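Local coordinates for protein geranylgeranyl pyrophosphate synthase (Corynebacterium glutamicum, PDB 3LK5) that probably acts as a magnesium-dependent prenyltransferase of isoprenoid biosynthesis, condensing allylic and isopentenyl diphosphates into longer isoprenoid chains, at residues F214-Y219 with A252-D257; L243-D248 with A363-S368; G261-P266 with V319-I324; L288-A293 with A303-V308. All blocks are in the same frame, centred on the assembly; numbering follows the deposited sequence. Where two conformers were deposited one is given.

Contact 1 of 4, residues F214-Y219 with A252-D257; sequences FKTAAY and AFQLRD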
loop_
_atom_site.group_PDB
_atom_site.type_symbol
_atom_site.label_atom_id
_atom_site.label_comp_id
_atom_site.label_asym_id
_atom_site.label_seq_id
_atom_site.Cartn_x
_atom_site.Cartn_y
_atom_site.Cartn_z
ATOM N N PHE A 214 -12.419 14.741 -0.715
ATOM C CA PHE A 214 -11.102 14.044 -0.741
ATOM C C PHE A 214 -11.235 12.565 -1.051
ATOM O O PHE A 214 -10.567 12.076 -1.959
ATOM C CB PHE A 214 -10.338 14.281 0.583
ATOM C CG PHE A 214 -9.867 15.694 0.738
ATOM C CD1 PHE A 214 -8.848 16.194 -0.097
ATOM C CD2 PHE A 214 -10.478 16.555 1.653
ATOM C CE1 PHE A 214 -8.403 17.541 0.024
ATOM C CE2 PHE A 214 -10.051 17.860 1.798
ATOM C CZ PHE A 214 -9.028 18.372 0.976
ATOM N N LYS A 215 -12.131 11.856 -0.345
ATOM C CA LYS A 215 -12.286 10.434 -0.579
ATOM C C LYS A 215 -12.953 10.141 -1.932
ATOM O O LYS A 215 -12.644 9.143 -2.567
ATOM C CB LYS A 215 -13.074 9.778 0.561
ATOM C CG LYS A 215 -13.287 8.269 0.409
ATOM C CD LYS A 215 -14.133 7.676 1.559
ATOM C CE LYS A 215 -15.015 6.558 1.007
ATOM N NZ LYS A 215 -15.592 5.667 2.057
ATOM N N THR A 216 -13.814 11.035 -2.393
ATOM C CA THR A 216 -14.495 10.784 -3.670
ATOM C C THR A 216 -14.102 11.731 -4.760
ATOM O O THR A 216 -13.680 11.272 -5.809
ATOM C CB THR A 216 -16.035 10.792 -3.534
ATOM O OG1 THR A 216 -16.399 9.787 -2.579
ATOM C CG2 THR A 216 -16.698 10.437 -4.906
ATOM N N ALA A 217 -14.248 13.050 -4.574
ATOM C CA ALA A 217 -14.128 13.910 -5.746
ATOM C C ALA A 217 -12.660 13.950 -6.265
ATOM O O ALA A 217 -12.415 13.836 -7.465
ATOM C CB ALA A 217 -14.606 15.319 -5.460
ATOM N N ALA A 218 -11.718 14.172 -5.357
ATOM C CA ALA A 218 -10.288 14.214 -5.711
ATOM C C ALA A 218 -9.886 12.876 -6.308
ATOM O O ALA A 218 -9.301 12.789 -7.378
ATOM C CB ALA A 218 -9.419 14.485 -4.437
ATOM N N TYR A 219 -10.304 11.820 -5.637
ATOM C CA TYR A 219 -9.858 10.485 -5.966
ATOM C C TYR A 219 -10.442 9.964 -7.286
ATOM O O TYR A 219 -9.760 9.318 -8.078
ATOM C CB TYR A 219 -10.279 9.568 -4.809
ATOM C CG TYR A 219 -10.072 8.112 -5.092
ATOM C CD1 TYR A 219 -8.817 7.646 -5.544
ATOM C CD2 TYR A 219 -11.093 7.189 -4.866
ATOM C CE1 TYR A 219 -8.614 6.305 -5.794
ATOM C CE2 TYR A 219 -10.908 5.838 -5.078
ATOM C CZ TYR A 219 -9.658 5.407 -5.542
ATOM O OH TYR A 219 -9.453 4.090 -5.804
ATOM N N ALA A 252 -20.953 15.838 -6.475
ATOM C CA ALA A 252 -22.316 15.474 -6.903
ATOM C C ALA A 252 -22.467 13.968 -7.067
ATOM O O ALA A 252 -23.505 13.386 -6.729
ATOM C CB ALA A 252 -22.685 16.214 -8.205
ATOM N N PHE A 253 -21.427 13.315 -7.625
ATOM C CA PHE A 253 -21.458 11.874 -7.788
ATOM C C PHE A 253 -21.601 11.163 -6.436
ATOM O O PHE A 253 -22.400 10.229 -6.323
ATOM C CB PHE A 253 -20.164 11.426 -8.521
ATOM C CG PHE A 253 -19.904 9.954 -8.483
ATOM C CD1 PHE A 253 -20.556 9.094 -9.372
ATOM C CD2 PHE A 253 -18.973 9.419 -7.579
ATOM C CE1 PHE A 253 -20.290 7.704 -9.373
ATOM C CE2 PHE A 253 -18.704 8.021 -7.554
ATOM C CZ PHE A 253 -19.376 7.173 -8.458
ATOM N N GLN A 254 -20.841 11.577 -5.419
ATOM C CA GLN A 254 -20.961 10.921 -4.110
ATOM C C GLN A 254 -22.358 11.165 -3.521
ATOM O O GLN A 254 -22.952 10.267 -2.923
ATOM C CB GLN A 254 -19.955 11.455 -3.103
ATOM C CG GLN A 254 -20.012 10.623 -1.790
ATOM C CD GLN A 254 -19.779 9.169 -2.056
ATOM O OE1 GLN A 254 -18.802 8.824 -2.708
ATOM N NE2 GLN A 254 -20.678 8.301 -1.594
ATOM N N LEU A 255 -22.832 12.393 -3.674
ATOM C CA LEU A 255 -24.230 12.699 -3.181
ATOM C C LEU A 255 -25.272 11.816 -3.848
ATOM O O LEU A 255 -26.175 11.305 -3.173
ATOM C CB LEU A 255 -24.577 14.160 -3.361
ATOM C CG LEU A 255 -23.723 15.180 -2.568
ATOM C CD1 LEU A 255 -24.172 16.591 -2.981
ATOM C CD2 LEU A 255 -23.851 14.981 -1.043
ATOM N N ARG A 256 -25.145 11.621 -5.163
ATOM C CA ARG A 256 -26.056 10.706 -5.883
ATOM C C ARG A 256 -25.919 9.290 -5.335
ATOM O O ARG A 256 -26.924 8.578 -5.152
ATOM C CB ARG A 256 -25.789 10.702 -7.407
ATOM C CG ARG A 256 -26.652 9.681 -8.208
ATOM C CD ARG A 256 -28.196 9.903 -7.984
ATOM N NE ARG A 256 -28.580 11.205 -8.521
ATOM C CZ ARG A 256 -29.640 11.929 -8.143
ATOM N NH1 ARG A 256 -30.456 11.487 -7.186
ATOM N NH2 ARG A 256 -29.856 13.109 -8.728
ATOM N N ASP A 257 -24.674 8.867 -5.115
ATOM C CA ASP A 257 -24.409 7.536 -4.576
ATOM C C ASP A 257 -25.020 7.350 -3.156
ATOM O O ASP A 257 -25.545 6.269 -2.837
ATOM C CB ASP A 257 -22.885 7.256 -4.574
ATOM C CG ASP A 257 -22.388 6.664 -5.907
ATOM O OD1 ASP A 257 -23.165 6.575 -6.894
ATOM O OD2 ASP A 257 -21.195 6.280 -5.980
#

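Contact 2 of 4, residues L243-D248 with A363-S368; sequences LHYGHD and ALAIRS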
loop_
_atom_site.group_PDB
_atom_site.type_symbol
_atom_site.label_atom_id
_atom_site.label_comp_id
_atom_site.label_asym_id
_atom_site.label_seq_id
_atom_site.Cartn_x
_atom_site.Cartn_y
_atom_site.Cartn_z
ATOM N N LEU A 243 -9.900 20.384 -13.089
ATOM C CA LEU A 243 -9.907 20.171 -11.649
ATOM C C LEU A 243 -11.178 20.744 -11.024
ATOM O O LEU A 243 -11.712 20.141 -10.095
ATOM C CB LEU A 243 -8.655 20.776 -10.959
ATOM C CG LEU A 243 -7.360 19.947 -11.066
ATOM C CD1 LEU A 243 -6.135 20.812 -10.581
ATOM C CD2 LEU A 243 -7.463 18.630 -10.281
ATOM N N HIS A 244 -11.649 21.876 -11.537
ATOM C CA HIS A 244 -12.918 22.453 -11.039
ATOM C C HIS A 244 -14.095 21.575 -11.419
ATOM O O HIS A 244 -14.963 21.293 -10.600
ATOM C CB HIS A 244 -13.135 23.854 -11.599
ATOM C CG HIS A 244 -12.383 24.929 -10.887
ATOM N ND1 HIS A 244 -12.655 25.284 -9.582
ATOM C CD2 HIS A 244 -11.446 25.807 -11.326
ATOM C CE1 HIS A 244 -11.879 26.300 -9.231
ATOM N NE2 HIS A 244 -11.141 26.644 -10.273
ATOM N N TYR A 245 -14.137 21.154 -12.679
ATOM C CA TYR A 245 -15.116 20.148 -13.088
ATOM C C TYR A 245 -15.081 18.922 -12.188
ATOM O O TYR A 245 -16.125 18.453 -11.694
ATOM C CB TYR A 245 -14.880 19.757 -14.561
ATOM C CG TYR A 245 -15.601 18.511 -15.057
ATOM C CD1 TYR A 245 -16.792 18.609 -15.820
ATOM C CD2 TYR A 245 -15.076 17.219 -14.778
ATOM C CE1 TYR A 245 -17.416 17.439 -16.316
ATOM C CE2 TYR A 245 -15.688 16.066 -15.222
ATOM C CZ TYR A 245 -16.853 16.172 -16.004
ATOM O OH TYR A 245 -17.407 14.991 -16.441
ATOM N N GLY A 246 -13.896 18.397 -11.932
ATOM C CA GLY A 246 -13.797 17.162 -11.155
ATOM C C GLY A 246 -14.272 17.387 -9.718
ATOM O O GLY A 246 -14.839 16.476 -9.096
ATOM N N HIS A 247 -13.969 18.558 -9.166
ATOM C CA HIS A 247 -14.362 18.861 -7.782
ATOM C C HIS A 247 -15.912 18.862 -7.683
ATOM O O HIS A 247 -16.488 18.135 -6.851
ATOM C CB HIS A 247 -13.805 20.227 -7.346
ATOM C CG HIS A 247 -14.398 20.769 -6.074
ATOM N ND1 HIS A 247 -15.563 21.518 -6.041
ATOM C CD2 HIS A 247 -13.948 20.722 -4.793
ATOM C CE1 HIS A 247 -15.826 21.872 -4.790
ATOM N NE2 HIS A 247 -14.862 21.403 -4.014
ATOM N N ASP A 248 -16.547 19.623 -8.571
ATOM C CA ASP A 248 -18.024 19.759 -8.569
ATOM C C ASP A 248 -18.753 18.468 -8.940
ATOM O O ASP A 248 -19.630 18.006 -8.210
ATOM C CB ASP A 248 -18.461 20.881 -9.492
ATOM C CG ASP A 248 -18.051 22.245 -8.993
ATOM O OD1 ASP A 248 -17.495 22.376 -7.876
ATOM O OD2 ASP A 248 -18.282 23.207 -9.724
ATOM N N ALA A 363 -21.522 14.242 -20.961
ATOM C CA ALA A 363 -22.286 13.000 -20.835
ATOM C C ALA A 363 -21.879 12.172 -19.621
ATOM O O ALA A 363 -22.746 11.615 -18.923
ATOM C CB ALA A 363 -22.179 12.158 -22.130
ATOM N N LEU A 364 -20.569 12.076 -19.368
ATOM C CA LEU A 364 -20.088 11.349 -18.197
ATOM C C LEU A 364 -20.587 11.943 -16.890
ATOM O O LEU A 364 -20.938 11.213 -15.963
ATOM C CB LEU A 364 -18.564 11.318 -18.156
ATOM C CG LEU A 364 -17.828 10.082 -18.612
ATOM C CD1 LEU A 364 -16.357 10.373 -18.441
ATOM C CD2 LEU A 364 -18.217 8.853 -17.777
ATOM N N ALA A 365 -20.625 13.267 -16.833
ATOM C CA ALA A 365 -21.080 13.981 -15.648
ATOM C C ALA A 365 -22.560 13.707 -15.430
ATOM O O ALA A 365 -22.989 13.416 -14.314
ATOM C CB ALA A 365 -20.843 15.527 -15.821
ATOM N N ILE A 366 -23.326 13.790 -16.509
ATOM C CA ILE A 366 -24.768 13.582 -16.425
ATOM C C ILE A 366 -25.122 12.151 -16.017
ATOM O O ILE A 366 -25.954 11.959 -15.131
ATOM C CB ILE A 366 -25.467 14.105 -17.712
ATOM C CG1 ILE A 366 -25.338 15.643 -17.741
ATOM C CG2 ILE A 366 -26.914 13.639 -17.766
ATOM C CD1 ILE A 366 -25.423 16.298 -19.151
ATOM N N ARG A 367 -24.454 11.160 -16.615
ATOM C CA ARG A 367 -24.580 9.778 -16.138
ATOM C C ARG A 367 -24.202 9.650 -14.646
ATOM O O ARG A 367 -24.937 9.007 -13.900
ATOM C CB ARG A 367 -23.756 8.787 -16.989
ATOM C CG ARG A 367 -24.090 8.787 -18.482
ATOM C CD ARG A 367 -23.892 7.403 -19.125
ATOM N NE ARG A 367 -23.499 7.477 -20.530
ATOM C CZ ARG A 367 -24.196 8.084 -21.486
ATOM N NH1 ARG A 367 -25.334 8.699 -21.202
ATOM N NH2 ARG A 367 -23.740 8.086 -22.731
ATOM N N SER A 368 -23.077 10.248 -14.224
ATOM C CA SER A 368 -22.575 10.130 -12.840
ATOM C C SER A 368 -23.510 10.715 -11.753
ATOM O O SER A 368 -23.570 10.204 -10.618
ATOM C CB SER A 368 -21.215 10.818 -12.697
ATOM O OG SER A 368 -20.214 10.198 -13.489
#

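Contact 3 of 4, residues G261-P266 with V319-I324; sequences GVFGDP and VITEHI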
loop_
_atom_site.group_PDB
_atom_site.type_symbol
_atom_site.label_atom_id
_atom_site.label_comp_id
_atom_site.label_asym_id
_atom_site.label_seq_id
_atom_site.Cartn_x
_atom_site.Cartn_y
_atom_site.Cartn_z
ATOM N N GLY A 261 -27.857 4.707 -2.132
ATOM C CA GLY A 261 -27.573 3.753 -1.033
ATOM C C GLY A 261 -28.712 3.674 -0.014
ATOM O O GLY A 261 -28.770 2.750 0.806
ATOM N N VAL A 262 -29.637 4.626 -0.087
ATOM C CA VAL A 262 -30.815 4.604 0.782
ATOM C C VAL A 262 -32.082 4.316 -0.049
ATOM O O VAL A 262 -32.903 3.436 0.294
ATOM C CB VAL A 262 -30.895 5.944 1.552
ATOM C CG1 VAL A 262 -32.233 6.088 2.286
ATOM C CG2 VAL A 262 -29.742 6.008 2.545
ATOM N N PHE A 263 -32.246 5.041 -1.158
ATOM C CA PHE A 263 -33.507 5.006 -1.887
ATOM C C PHE A 263 -33.459 4.202 -3.179
ATOM O O PHE A 263 -34.461 4.081 -3.866
ATOM C CB PHE A 263 -33.985 6.426 -2.212
ATOM C CG PHE A 263 -34.220 7.267 -1.004
ATOM C CD1 PHE A 263 -35.329 7.018 -0.186
ATOM C CD2 PHE A 263 -33.357 8.312 -0.688
ATOM C CE1 PHE A 263 -35.563 7.805 0.932
ATOM C CE2 PHE A 263 -33.581 9.121 0.426
ATOM C CZ PHE A 263 -34.714 8.842 1.257
ATOM N N GLY A 264 -32.293 3.655 -3.523
ATOM C CA GLY A 264 -32.219 2.960 -4.803
ATOM C C GLY A 264 -32.524 1.484 -4.725
ATOM O O GLY A 264 -32.239 0.824 -3.716
ATOM N N ASP A 265 -33.060 0.968 -5.821
ATOM C CA ASP A 265 -33.335 -0.468 -6.010
ATOM C C ASP A 265 -32.038 -1.274 -6.128
ATOM O O ASP A 265 -31.077 -0.790 -6.734
ATOM C CB ASP A 265 -34.162 -0.658 -7.277
ATOM C CG ASP A 265 -34.835 -2.006 -7.338
ATOM O OD1 ASP A 265 -35.996 -2.086 -6.886
ATOM O OD2 ASP A 265 -34.195 -2.976 -7.813
ATOM N N PRO A 266 -32.000 -2.495 -5.539
ATOM C CA PRO A 266 -30.802 -3.361 -5.640
ATOM C C PRO A 266 -30.362 -3.629 -7.087
ATOM O O PRO A 266 -29.171 -3.782 -7.350
ATOM C CB PRO A 266 -31.236 -4.670 -4.958
ATOM C CG PRO A 266 -32.688 -4.479 -4.543
ATOM C CD PRO A 266 -32.993 -3.029 -4.584
ATOM N N VAL A 319 -38.261 1.780 7.848
ATOM C CA VAL A 319 -38.847 2.717 8.812
ATOM C C VAL A 319 -37.886 3.894 9.053
ATOM O O VAL A 319 -38.314 5.046 9.058
ATOM C CB VAL A 319 -39.281 1.981 10.137
ATOM C CG1 VAL A 319 -39.446 2.953 11.297
ATOM C CG2 VAL A 319 -40.548 1.175 9.889
ATOM N N ILE A 320 -36.595 3.613 9.211
ATOM C CA ILE A 320 -35.598 4.683 9.371
ATOM C C ILE A 320 -35.561 5.531 8.081
ATOM O O ILE A 320 -35.472 6.769 8.116
ATOM C CB ILE A 320 -34.169 4.123 9.578
ATOM C CG1 ILE A 320 -34.042 3.251 10.858
ATOM C CG2 ILE A 320 -33.102 5.236 9.522
ATOM C CD1 ILE A 320 -34.551 3.856 12.133
ATOM N N THR A 321 -35.600 4.831 6.953
ATOM C CA THR A 321 -35.540 5.491 5.651
ATOM C C THR A 321 -36.706 6.470 5.459
ATOM O O THR A 321 -36.503 7.611 5.001
ATOM C CB THR A 321 -35.505 4.459 4.539
ATOM O OG1 THR A 321 -34.287 3.719 4.647
ATOM C CG2 THR A 321 -35.527 5.161 3.200
ATOM N N GLU A 322 -37.912 6.032 5.817
ATOM C CA GLU A 322 -39.096 6.916 5.727
ATOM C C GLU A 322 -38.983 8.109 6.691
ATOM O O GLU A 322 -39.407 9.213 6.347
ATOM C CB GLU A 322 -40.431 6.150 5.891
ATOM C CG GLU A 322 -40.793 5.188 4.721
ATOM C CD GLU A 322 -40.627 5.834 3.309
ATOM O OE1 GLU A 322 -40.877 7.040 3.147
ATOM O OE2 GLU A 322 -40.244 5.124 2.352
ATOM N N HIS A 323 -38.406 7.897 7.881
ATOM C CA HIS A 323 -38.166 9.017 8.808
ATOM C C HIS A 323 -37.217 10.025 8.138
ATOM O O HIS A 323 -37.468 11.229 8.183
ATOM C CB HIS A 323 -37.595 8.578 10.164
ATOM C CG HIS A 323 -38.591 7.936 11.094
ATOM N ND1 HIS A 323 -39.785 8.526 11.447
ATOM C CD2 HIS A 323 -38.523 6.783 11.804
ATOM C CE1 HIS A 323 -40.440 7.742 12.290
ATOM N NE2 HIS A 323 -39.681 6.691 12.550
ATOM N N ILE A 324 -36.149 9.531 7.500
ATOM C CA ILE A 324 -35.235 10.394 6.767
ATOM C C ILE A 324 -35.946 11.181 5.660
ATOM O O ILE A 324 -35.807 12.402 5.579
ATOM C CB ILE A 324 -34.014 9.583 6.201
ATOM C CG1 ILE A 324 -33.116 9.145 7.356
ATOM C CG2 ILE A 324 -33.192 10.422 5.176
ATOM C CD1 ILE A 324 -32.053 8.081 6.954
HETATM O O HOH W 1 -33.366 2.200 2.579
#

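Contact 4 of 4, residues L288-A293 with A303-V308; sequences LALQRA and AIRAGV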
loop_
_atom_site.group_PDB
_atom_site.type_symbol
_atom_site.label_atom_id
_atom_site.label_comp_id
_atom_site.label_asym_id
_atom_site.label_seq_id
_atom_site.Cartn_x
_atom_site.Cartn_y
_atom_site.Cartn_z
ATOM N N LEU A 288 -27.887 16.103 7.423
ATOM C CA LEU A 288 -28.995 16.999 7.176
ATOM C C LEU A 288 -30.325 16.425 7.706
ATOM O O LEU A 288 -31.142 17.192 8.248
ATOM C CB LEU A 288 -29.103 17.350 5.689
ATOM C CG LEU A 288 -27.980 18.191 5.030
ATOM C CD1 LEU A 288 -28.149 18.171 3.493
ATOM C CD2 LEU A 288 -27.980 19.631 5.550
ATOM N N ALA A 289 -30.542 15.106 7.597
ATOM C CA ALA A 289 -31.778 14.510 8.142
ATOM C C ALA A 289 -31.873 14.697 9.660
ATOM O O ALA A 289 -32.970 14.932 10.189
ATOM C CB ALA A 289 -31.896 13.033 7.779
ATOM N N LEU A 290 -30.735 14.589 10.347
ATOM C CA LEU A 290 -30.719 14.718 11.806
ATOM C C LEU A 290 -30.860 16.167 12.210
ATOM O O LEU A 290 -31.641 16.485 13.107
ATOM C CB LEU A 290 -29.482 14.071 12.428
ATOM C CG LEU A 290 -29.469 12.544 12.353
ATOM C CD1 LEU A 290 -28.050 11.979 12.666
ATOM C CD2 LEU A 290 -30.530 11.949 13.281
ATOM N N GLN A 291 -30.153 17.052 11.514
ATOM C CA GLN A 291 -30.311 18.506 11.702
ATOM C C GLN A 291 -31.800 18.907 11.662
ATOM O O GLN A 291 -32.327 19.619 12.536
ATOM C CB GLN A 291 -29.575 19.195 10.560
ATOM C CG GLN A 291 -29.159 20.621 10.745
ATOM C CD GLN A 291 -27.956 20.961 9.858
ATOM O OE1 GLN A 291 -26.817 20.575 10.163
ATOM N NE2 GLN A 291 -28.205 21.701 8.777
ATOM N N ARG A 292 -32.484 18.441 10.627
ATOM C CA ARG A 292 -33.888 18.771 10.444
ATOM C C ARG A 292 -34.817 18.064 11.418
ATOM O O ARG A 292 -35.737 18.687 11.960
ATOM C CB ARG A 292 -34.287 18.415 9.014
ATOM C CG ARG A 292 -33.613 19.217 7.969
ATOM C CD ARG A 292 -33.906 18.591 6.613
ATOM N NE ARG A 292 -33.664 19.581 5.593
ATOM C CZ ARG A 292 -34.593 20.415 5.150
ATOM N NH1 ARG A 292 -35.837 20.335 5.595
ATOM N NH2 ARG A 292 -34.280 21.302 4.229
ATOM N N ALA A 293 -34.597 16.772 11.657
ATOM C CA ALA A 293 -35.503 15.982 12.502
ATOM C C ALA A 293 -35.496 16.484 13.940
ATOM O O ALA A 293 -36.547 16.450 14.628
ATOM C CB ALA A 293 -35.132 14.518 12.484
ATOM N N ALA A 303 -35.265 7.790 16.766
ATOM C CA ALA A 303 -35.376 6.560 15.961
ATOM C C ALA A 303 -34.286 6.442 14.884
ATOM O O ALA A 303 -33.682 5.372 14.734
ATOM C CB ALA A 303 -36.785 6.443 15.336
ATOM N N ILE A 304 -33.989 7.533 14.177
ATOM C CA ILE A 304 -32.837 7.542 13.224
ATOM C C ILE A 304 -31.483 7.311 13.929
ATOM O O ILE A 304 -30.679 6.446 13.530
ATOM C CB ILE A 304 -32.782 8.842 12.379
ATOM C CG1 ILE A 304 -34.067 9.024 11.540
ATOM C CG2 ILE A 304 -31.573 8.832 11.429
ATOM C CD1 ILE A 304 -34.212 10.432 10.970
ATOM N N ARG A 305 -31.227 8.086 14.977
ATOM C CA ARG A 305 -30.003 7.907 15.781
ATOM C C ARG A 305 -29.823 6.501 16.331
ATOM O O ARG A 305 -28.718 5.950 16.270
ATOM C CB ARG A 305 -29.958 8.904 16.922
ATOM C CG ARG A 305 -29.307 10.169 16.511
ATOM C CD ARG A 305 -29.226 11.154 17.635
ATOM N NE ARG A 305 -28.801 12.407 17.049
ATOM C CZ ARG A 305 -29.564 13.480 16.917
ATOM N NH1 ARG A 305 -29.062 14.552 16.326
ATOM N NH2 ARG A 305 -30.812 13.491 17.380
ATOM N N ALA A 306 -30.899 5.925 16.847
ATOM C CA ALA A 306 -30.845 4.610 17.475
ATOM C C ALA A 306 -30.655 3.524 16.439
ATOM O O ALA A 306 -30.055 2.491 16.724
ATOM C CB ALA A 306 -32.108 4.344 18.287
ATOM N N GLY A 307 -31.151 3.768 15.231
ATOM C CA GLY A 307 -31.225 2.737 14.213
ATOM C C GLY A 307 -30.042 2.623 13.260
ATOM O O GLY A 307 -29.706 1.522 12.850
ATOM N N VAL A 308 -29.421 3.740 12.893
ATOM C CA VAL A 308 -28.372 3.713 11.850
ATOM C C VAL A 308 -27.138 2.929 12.267
ATOM O O VAL A 308 -26.569 3.165 13.339
ATOM C CB VAL A 308 -27.945 5.112 11.342
ATOM C CG1 VAL A 308 -29.112 5.803 10.626
ATOM C CG2 VAL A 308 -27.364 5.979 12.479
#

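Contact 1 of 4, residues F214-Y219 with A252-D257
The first torsion of T216 (chi1 -58°) sets OG1 beside its own backbone N, where it bonds Q254, and leaves CG2 anti to that N, packed against both Q254 and the edge of F253. Here helices 205-231 and 236-263 of the all-helical isoprenoid synthase fold come together, with T216 CA 6.5 Å from Q254 CA. In Q254, CG is anti to the backbone N and the chain then bends at chi2 (56°), turning the amide back across the threonine. T216 OG1 donates to Q254 OE1 at 2.6 Å, approaching at 127° to the C=O and tilted out of the carbonyl plane. NE2 of the amide bonds D258 OD1 one turn further on, which probably fixes the amide's rotation. D257 and D258 match the first two aspartates of the family's second aspartate-rich motif. The side chain of Q254 is about 8 Å from that of D194, a magnesium ligand in a structure of this protein, though no metal is bound to this chain; D194 forms a salt bridge with K215. T216 comes from a wider pi-type turn. Its CG2 lies in the plane of the F253 ring, 3.7 Å from F253 CD2.

Contact 2 of 4, residues L243-D248 with A363-S368
The Y245 ring is approached obliquely by the methyl of A365, while its hydroxyl oxygen passes closer still. A365 CB lies 4.0 Å from Y245 CE1 but 3.5 Å from Y245 OH, so the touching end of the tyrosine is its phenolic tip. H247 pairs with the next residue: the edge of its imidazole faces D248, and H247 ND1 donates to D248 OD1 at 2.8 Å. That acceptor lies almost exactly in the ring plane and is met on its anti side. D248 OD2 bonds S343 OG, so both carboxylate oxygens are held. The tyrosine spans a wide backbone gap, 9.0 Å between the CA atoms of Y245 and A365. With CG anti to the backbone N (chi1 167°) the phenol extends across it, and Y245 OH bonds both L361 O and Y69 OH, which satisfies this buried polar end. Within 363-368, L364 O takes S368 OG at 2.8 Å and S368 N from opposite faces of its plane. At this level of the all-helical isoprenoid synthase fold, helix 236-263 and the C-terminal helix 355-369 meet through one aromatic side chain. Helix 205-231 packs on Y245 through I221 and L225, helix 65-78 covers L364, and helix 329-347 reaches A365 through L345.

Contact 3 of 4, residues G261-P266 with V319-I324
T321 is the first residue of 319-324 to touch the end of helix 236-263, within the all-helical isoprenoid synthase fold, and both of its branches are used. Its methyl, anti to the backbone N because chi1 is -65°, packs against two neighbouring apolar groups at once: T321 CG2 is 3.5 Å from V262 CG1 and equally 3.5 Å from F263 CE1. Those two residues also pack on each other, V262 CG1 sitting 3.7 Å above the centre of the F263 ring. The hydroxyl branch takes a water, which donates to T321 OG1 at 2.7 Å and to V262 O at 2.6 Å. One turn on, I324 adds a looser touch, its CG2 4.5 Å from F263 CZ, oblique to the ring. I277, from helix 275-278, and L285, from helix 284-296, pack around the same side chains. The water serves a carbonyl where helical geometry is running out, G264 being the first residue to leave it; four residues beyond V262 stands P266, which has no N-H to offer. The chemistry therefore joins the helices by methyl-to-methyl and methyl-to-ring contacts, plus a water that gives V262 O a donor and is shared with T321 OG1, whose main partner is I317 O.

Contact 4 of 4, residues L288-A293 with A303-V308
This contact closes a helical hairpin in the all-helical isoprenoid synthase fold: helices 284-296 and 298-307 follow each other directly and fold back side by side. The evidence is an axis separation of 10.9 Å between the short segments and an angle of 143° between their directions, closer to antiparallel than to perpendicular. L290 gives the largest share of the buried surface. Its CD2 branch lies between I304 and R305, 3.8 Å from I304 CG2 and 3.9 Å from R305 CG. The L290 and I304 side chains run past each other in opposite directions, with I304 CG2 anti to its backbone N (chi1 -60°) on the side that meets the leucine. Further along, A293 CB approaches I304 CD1 at 4.5 Å, a loose apolar touch. The first bond of R305 runs along the gap, not into it, but the chain is extended from CG to NE and brings the guanidinium over L290. Its aliphatic part therefore packs on L290 while its charge is met elsewhere: R305 NE forms a salt bridge with E203 OE2 and R305 NH2 another with D294 OD1. These two carboxylates probably fix the rotation of the group and so keep its flat side on the methyl. I304 also rests on H323 and I324 of helix 314-326, which ties the hairpin to the rest of the chain. The methyl carbon L290 CD2 stands 4.0 Å above the guanidinium plane of R305, over its centre.

Contacts 2, 1 and 3 share helix 236-263, which meets helix 355-369, helix 205-231 and helix 314-326 in turn. Contact 1 is the innermost, about 7 Å from the chain centre, yet only partly buried, and the only one near the magnesium residues; it alone has a direct hydrogen bond across its segments. Contact 2, buried about 12 Å out, touches it, F253 CD1 lying 3.4 Å from S368 O. Contacts 3 and 4, about 22 and 27 Å out, are also buried and touch through I324 and A289; one uses a bridging water, the other apolar packing with charges at its margin. Contact 4 is nested within the loop closed by contact 3, and that loop within contact 2.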